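Local coordinates for protein angiotensin-converting enzyme (Anopheles gambiae, PDB 6S1Y) that probably cleaves dipeptides from the carboxyl end of peptide substrates as a zinc metallopeptidase of the angiotensin-converting enzyme family, at residues A[34-38]-A[331-335]; A[312-317]-A[339-345]. All coordinates share one frame; numbering follows the deposited sequence.

Interaction 1: A[34-38]-A[331-335]; sequences TLAAW and WDFFA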
loop_
_atom_site.group_PDB
_atom_site.type_symbol
_atom_site.label_atom_id
_atom_site.label_comp_id
_atom_site.label_asym_id
_atom_site.label_seq_id
_atom_site.Cartn_x
_atom_site.Cartn_y
_atom_site.Cartn_z
ATOM N N THR A 34 -13.945 -13.099 -9.176
ATOM C CA THR A 34 -13.539 -12.608 -7.868
ATOM C C THR A 34 -13.829 -13.633 -6.781
ATOM O O THR A 34 -13.001 -13.861 -5.883
ATOM C CB THR A 34 -14.263 -11.303 -7.561
ATOM O OG1 THR A 34 -13.838 -10.291 -8.471
ATOM C CG2 THR A 34 -13.963 -10.856 -6.160
ATOM N N LEU A 35 -15.006 -14.261 -6.846
ATOM C CA LEU A 35 -15.393 -15.218 -5.823
ATOM C C LEU A 35 -14.416 -16.385 -5.763
ATOM O O LEU A 35 -13.998 -16.804 -4.674
ATOM C CB LEU A 35 -16.810 -15.706 -6.103
ATOM C CG LEU A 35 -17.682 -16.047 -4.900
ATOM C CD1 LEU A 35 -19.096 -16.343 -5.408
ATOM C CD2 LEU A 35 -17.111 -17.213 -4.119
ATOM N N ALA A 36 -14.033 -16.921 -6.922
ATOM C CA ALA A 36 -13.087 -18.026 -6.936
ATOM C C ALA A 36 -11.724 -17.589 -6.416
ATOM O O ALA A 36 -11.036 -18.372 -5.748
ATOM C CB ALA A 36 -12.982 -18.598 -8.350
ATOM N N ALA A 37 -11.324 -16.340 -6.695
ATOM C CA ALA A 37 -10.053 -15.832 -6.180
ATOM C C ALA A 37 -10.090 -15.707 -4.662
ATOM O O ALA A 37 -9.114 -16.034 -3.977
ATOM C CB ALA A 37 -9.729 -14.489 -6.834
ATOM N N TRP A 38 -11.217 -15.269 -4.112
ATOM C CA TRP A 38 -11.357 -15.228 -2.661
ATOM C C TRP A 38 -11.169 -16.606 -2.037
ATOM O O TRP A 38 -10.499 -16.744 -1.004
ATOM C CB TRP A 38 -12.722 -14.664 -2.297
ATOM C CG TRP A 38 -13.065 -14.812 -0.870
ATOM C CD1 TRP A 38 -13.727 -15.860 -0.291
ATOM C CD2 TRP A 38 -12.788 -13.878 0.184
ATOM N NE1 TRP A 38 -13.878 -15.631 1.057
ATOM C CE2 TRP A 38 -13.315 -14.425 1.376
ATOM C CE3 TRP A 38 -12.156 -12.627 0.234
ATOM C CZ2 TRP A 38 -13.218 -13.772 2.609
ATOM C CZ3 TRP A 38 -12.067 -11.972 1.467
ATOM C CH2 TRP A 38 -12.588 -12.552 2.634
ATOM N N TRP A 331 -11.958 -6.692 -0.377
ATOM C CA TRP A 331 -12.510 -7.318 -1.572
ATOM C C TRP A 331 -13.888 -6.782 -1.921
ATOM O O TRP A 331 -14.754 -6.651 -1.062
ATOM C CB TRP A 331 -12.610 -8.831 -1.391
ATOM C CG TRP A 331 -11.283 -9.510 -1.331
ATOM C CD1 TRP A 331 -10.356 -9.412 -0.333
ATOM C CD2 TRP A 331 -10.737 -10.402 -2.307
ATOM N NE1 TRP A 331 -9.262 -10.192 -0.634
ATOM C CE2 TRP A 331 -9.467 -10.798 -1.845
ATOM C CE3 TRP A 331 -11.195 -10.894 -3.532
ATOM C CZ2 TRP A 331 -8.648 -11.670 -2.561
ATOM C CZ3 TRP A 331 -10.375 -11.760 -4.251
ATOM C CH2 TRP A 331 -9.121 -12.142 -3.762
ATOM N N ASP A 332 -14.080 -6.504 -3.206
ATOM C CA ASP A 332 -15.344 -6.061 -3.781
ATOM C C ASP A 332 -15.876 -7.178 -4.671
ATOM O O ASP A 332 -15.208 -7.583 -5.639
ATOM C CB ASP A 332 -15.138 -4.782 -4.598
ATOM C CG ASP A 332 -16.455 -4.199 -5.118
ATOM O OD1 ASP A 332 -17.531 -4.768 -4.793
ATOM O OD2 ASP A 332 -16.411 -3.167 -5.843
ATOM N N PHE A 333 -17.065 -7.682 -4.353
ATOM C CA PHE A 333 -17.632 -8.796 -5.111
ATOM C C PHE A 333 -18.654 -8.340 -6.137
ATOM O O PHE A 333 -19.359 -9.174 -6.707
ATOM C CB PHE A 333 -18.233 -9.834 -4.167
ATOM C CG PHE A 333 -17.197 -10.568 -3.366
ATOM C CD1 PHE A 333 -16.769 -10.082 -2.142
ATOM C CD2 PHE A 333 -16.619 -11.716 -3.862
ATOM C CE1 PHE A 333 -15.809 -10.742 -1.420
ATOM C CE2 PHE A 333 -15.649 -12.379 -3.155
ATOM C CZ PHE A 333 -15.237 -11.892 -1.929
ATOM N N PHE A 334 -18.734 -7.034 -6.394
ATOM C CA PHE A 334 -19.454 -6.517 -7.556
ATOM C C PHE A 334 -20.906 -6.990 -7.559
ATOM O O PHE A 334 -21.472 -7.324 -8.597
ATOM C CB PHE A 334 -18.738 -6.907 -8.856
ATOM C CG PHE A 334 -17.338 -6.365 -8.954
ATOM C CD1 PHE A 334 -17.105 -5.104 -9.470
ATOM C CD2 PHE A 334 -16.256 -7.104 -8.501
ATOM C CE1 PHE A 334 -15.818 -4.594 -9.546
ATOM C CE2 PHE A 334 -14.976 -6.594 -8.574
ATOM C CZ PHE A 334 -14.760 -5.340 -9.100
ATOM N N ALA A 335 -21.498 -7.043 -6.372
ATOM C CA ALA A 335 -22.929 -7.270 -6.202
ATOM C C ALA A 335 -23.460 -6.056 -5.448
ATOM O O ALA A 335 -23.123 -4.920 -5.795
ATOM C CB ALA A 335 -23.202 -8.573 -5.463
#
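Trp-331 lays one face of its indole against Trp-38 and the turn before it in helix 12-42. The edge of Trp-38 comes down on that face in a T-shaped stack. The six-membered ring of Trp-38 and the five-membered ring of Trp-331 have centroids 4.8 Å apart, with planes at 86°. Trp-38 CE3 and CZ3 do the touching, and CE3 lies 3.6 Å from Trp-331 CG. The backbone joins in as a CH-pi contact, with Trp-38 CA 4.2 Å from the centroid of the six-membered ring of Trp-331. Ala-37 CB and Thr-34 CG2 sit at the edge of the same indole. Trp-331 NE1 is hydrogen-bonded to Ser-329 OG in its own strand.

The CB of Asp-332 points away from the helix, and Thr-34 CG2 packs against its carbonyl O at 3.5 Å. Its OD1 accepts from Phe-334 N, 3.0 Å away, which makes an Asx turn at the end of strand 329-332. The turn takes the chain out of the strand, and Phe-333 and Phe-334 still touch segment 34-38. Phe-333 follows inside it and completes an aromatic cluster with the two tryptophans. Its CG is anti to its own carbonyl carbon (chi1 -69°), and its ring tip reaches in beside the helix. Phe-333 CZ lies 3.8 Å from Trp-38 CB, and the ring edge is directed at the Trp-38 face in an offset T-shaped pair. Thr-34 CG2 packs 3.6 Å from Phe-333 CD2.

Phe-334 crosses Thr-34 at about a right angle, its CE2 3.9 Å from Thr-34 OG1. That hydroxyl is hydrogen-bonded to Lys-30 O, one turn back.

Interaction 2: A[312-317]-A[339-345]; sequences KSILEK and VRIKQCT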
loop_
_atom_site.group_PDB
_atom_site.type_symbol
_atom_site.label_atom_id
_atom_site.label_comp_id
_atom_site.label_asym_id
_atom_site.label_seq_id
_atom_site.Cartn_x
_atom_site.Cartn_y
_atom_site.Cartn_z
ATOM N N LYS A 312 -19.080 -12.784 6.392
ATOM C CA LYS A 312 -18.182 -13.455 5.465
ATOM C C LYS A 312 -16.734 -12.978 5.540
ATOM O O LYS A 312 -15.870 -13.595 4.917
ATOM C CB LYS A 312 -18.715 -13.276 4.030
ATOM C CG LYS A 312 -20.113 -13.867 3.823
ATOM C CD LYS A 312 -20.653 -13.575 2.427
ATOM C CE LYS A 312 -22.020 -14.232 2.207
ATOM N NZ LYS A 312 -22.684 -13.791 0.932
ATOM N N SER A 313 -16.436 -11.922 6.292
ATOM C CA SER A 313 -15.062 -11.464 6.430
ATOM C C SER A 313 -14.250 -12.393 7.319
ATOM O O SER A 313 -14.779 -13.102 8.173
ATOM C CB SER A 313 -15.004 -10.048 6.999
ATOM O OG SER A 313 -15.374 -9.092 6.008
ATOM N N ILE A 314 -12.941 -12.401 7.074
ATOM C CA ILE A 314 -11.963 -13.118 7.889
ATOM C C ILE A 314 -11.113 -12.056 8.584
ATOM O O ILE A 314 -10.282 -11.402 7.934
ATOM C CB ILE A 314 -11.099 -14.046 7.023
ATOM C CG1 ILE A 314 -11.960 -15.085 6.291
ATOM C CG2 ILE A 314 -10.047 -14.723 7.865
ATOM C CD1 ILE A 314 -11.147 -15.971 5.329
ATOM N N LEU A 315 -11.285 -11.897 9.898
ATOM C CA LEU A 315 -10.662 -10.812 10.651
ATOM C C LEU A 315 -9.644 -11.276 11.678
ATOM O O LEU A 315 -9.092 -10.438 12.390
ATOM C CB LEU A 315 -11.729 -9.984 11.383
ATOM C CG LEU A 315 -12.974 -9.615 10.586
ATOM C CD1 LEU A 315 -13.930 -8.793 11.441
ATOM C CD2 LEU A 315 -12.613 -8.835 9.348
ATOM N N GLU A 316 -9.418 -12.578 11.807
ATOM C CA GLU A 316 -8.335 -13.132 12.607
ATOM C C GLU A 316 -7.697 -14.220 11.758
ATOM O O GLU A 316 -8.323 -14.727 10.819
ATOM C CB GLU A 316 -8.782 -13.773 13.925
ATOM C CG GLU A 316 -9.487 -12.871 14.918
ATOM C CD GLU A 316 -9.375 -13.365 16.372
ATOM O OE1 GLU A 316 -8.971 -14.532 16.604
ATOM O OE2 GLU A 316 -9.681 -12.565 17.280
ATOM N N LYS A 317 -6.470 -14.609 12.104
ATOM C CA LYS A 317 -5.860 -15.772 11.462
ATOM C C LYS A 317 -6.612 -17.029 11.890
ATOM O O LYS A 317 -6.731 -17.289 13.092
ATOM C CB LYS A 317 -4.384 -15.907 11.829
ATOM C CG LYS A 317 -3.613 -16.866 10.919
ATOM C CD LYS A 317 -2.152 -16.989 11.368
ATOM C CE LYS A 317 -1.363 -17.990 10.537
ATOM N NZ LYS A 317 0.005 -18.211 11.111
ATOM N N VAL A 339 -19.036 -7.139 0.527
ATOM C CA VAL A 339 -17.711 -6.552 0.648
ATOM C C VAL A 339 -17.041 -7.205 1.844
ATOM O O VAL A 339 -17.692 -7.442 2.873
ATOM C CB VAL A 339 -17.782 -5.013 0.801
ATOM C CG1 VAL A 339 -18.309 -4.373 -0.489
ATOM C CG2 VAL A 339 -18.648 -4.618 1.988
ATOM N N ARG A 340 -15.748 -7.515 1.711
ATOM C CA ARG A 340 -15.106 -8.323 2.734
ATOM C C ARG A 340 -13.643 -7.945 2.914
ATOM O O ARG A 340 -12.948 -7.576 1.966
ATOM C CB ARG A 340 -15.181 -9.823 2.408
ATOM C CG ARG A 340 -16.518 -10.285 1.896
ATOM C CD ARG A 340 -16.537 -11.785 1.651
ATOM N NE ARG A 340 -17.560 -12.141 0.670
ATOM C CZ ARG A 340 -17.744 -13.364 0.188
ATOM N NH1 ARG A 340 -16.984 -14.359 0.606
ATOM N NH2 ARG A 340 -18.688 -13.581 -0.717
ATOM N N ILE A 341 -13.179 -8.105 4.149
ATOM C CA ILE A 341 -11.779 -7.954 4.498
ATOM C C ILE A 341 -11.257 -9.304 4.943
ATOM O O ILE A 341 -11.938 -10.040 5.671
ATOM C CB ILE A 341 -11.585 -6.881 5.596
ATOM C CG1 ILE A 341 -11.759 -5.494 4.975
ATOM C CG2 ILE A 341 -10.234 -7.051 6.289
ATOM C CD1 ILE A 341 -11.760 -4.327 5.978
ATOM N N LYS A 342 -10.043 -9.623 4.516
ATOM C CA LYS A 342 -9.309 -10.785 4.993
ATOM C C LYS A 342 -8.034 -10.236 5.623
ATOM O O LYS A 342 -7.157 -9.716 4.921
ATOM C CB LYS A 342 -9.018 -11.760 3.853
ATOM C CG LYS A 342 -8.204 -12.971 4.261
ATOM C CD LYS A 342 -8.311 -14.095 3.214
ATOM C CE LYS A 342 -7.928 -13.626 1.808
ATOM N NZ LYS A 342 -6.465 -13.444 1.642
ATOM N N GLN A 343 -7.946 -10.319 6.943
ATOM C CA GLN A 343 -6.835 -9.747 7.681
ATOM C C GLN A 343 -6.512 -10.639 8.863
ATOM O O GLN A 343 -7.409 -11.016 9.629
ATOM C CB GLN A 343 -7.158 -8.327 8.165
ATOM C CG GLN A 343 -5.970 -7.626 8.823
ATOM C CD GLN A 343 -6.219 -6.151 9.088
ATOM O OE1 GLN A 343 -7.079 -5.525 8.471
ATOM N NE2 GLN A 343 -5.451 -5.585 10.017
ATOM N N CYS A 344 -5.234 -10.970 9.011
ATOM C CA CYS A 344 -4.779 -11.756 10.158
ATOM C C CYS A 344 -4.428 -10.793 11.294
ATOM O O CYS A 344 -3.310 -10.707 11.788
ATOM C CB CYS A 344 -3.637 -12.679 9.750
ATOM S SG CYS A 344 -4.170 -13.858 8.423
ATOM N N THR A 345 -5.477 -10.089 11.721
ATOM C CA THR A 345 -5.382 -9.008 12.689
ATOM C C THR A 345 -4.752 -9.424 14.010
ATOM O O THR A 345 -5.066 -10.472 14.578
ATOM C CB THR A 345 -6.786 -8.456 12.962
ATOM O OG1 THR A 345 -7.483 -8.287 11.719
ATOM C CG2 THR A 345 -6.710 -7.105 13.674
HETATM O O HOH W 1 -4.863 -13.110 13.994
#
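Ser-313 OG accepts the backbone N-H of Ile-341 at 3.0 Å, in a nearly straight bond (166°). A chi1 of -75° sets OG anti to the carbonyl carbon of Ser-313, on the side where it is also hydrogen-bonded to Phe-309 O of the preceding helix. One hydroxyl thus ties the helix end to the strand.

The next residue carries the backbone pairing. Ile-314 N gives its hydrogen to Ile-341 O, and Ile-314 O takes one from Gln-343 N at 2.8 Å. Both peptide groups of Lys-342 are used in this way, which gives a single parallel bridge. Lys-342 CA adds a CA-H...O contact to Ile-314 O. The side chains of Ile-314 and Lys-342 run side by side, and Lys-342 NZ is held by Val-325 O.

Farther on, Thr-345 OG1 donates to Leu-315 O at 2.8 Å, from well above the carbonyl plane. A water accepts from Lys-317 N and donates to Thr-345 O, 2.7 Å away. Cys-344 centres an inverse gamma turn here and is disulfide-bonded to Cys-326. Its SG touches Lys-317 CG.

At the other end, Lys-312 CD lies over the centre of the Arg-340 guanidinium, 3.7 Å from Arg-340 CZ. Arg-340 NE forms a salt bridge with Asp-338. Gln-343 NE2 is satisfied by Glu-351.

Strand 339-342 lies between segment 312-317 and strand 329-332, its antiparallel partner. Ile-341 packs on helices 286-299 and 349-368, while Ile-314 and Lys-342 reach helix 12-42.

In the fold
Both contacts meet at the antiparallel pair of strands 329-332 and 339-342. Trp-331 N is probably hydrogen-bonded to Arg-340 O. Interaction 1 packs one strand and the following loop on helix 12-42. It is largely buried and rests on aromatic stacking. Interaction 2 joins the other strand to the chain after helix 307-312. It is partly buried and relies on backbone, hydroxyl and water bonds. Arg-340 links the two through cation-pi contacts with Trp-38 and Phe-333. Both lie near the active site. The side chain of Trp-331 is about 6 Å from the bound ligand, while Ile-341 touches Glu-358 on helix 349-368, which also carries the zinc ligands His-357 and His-361.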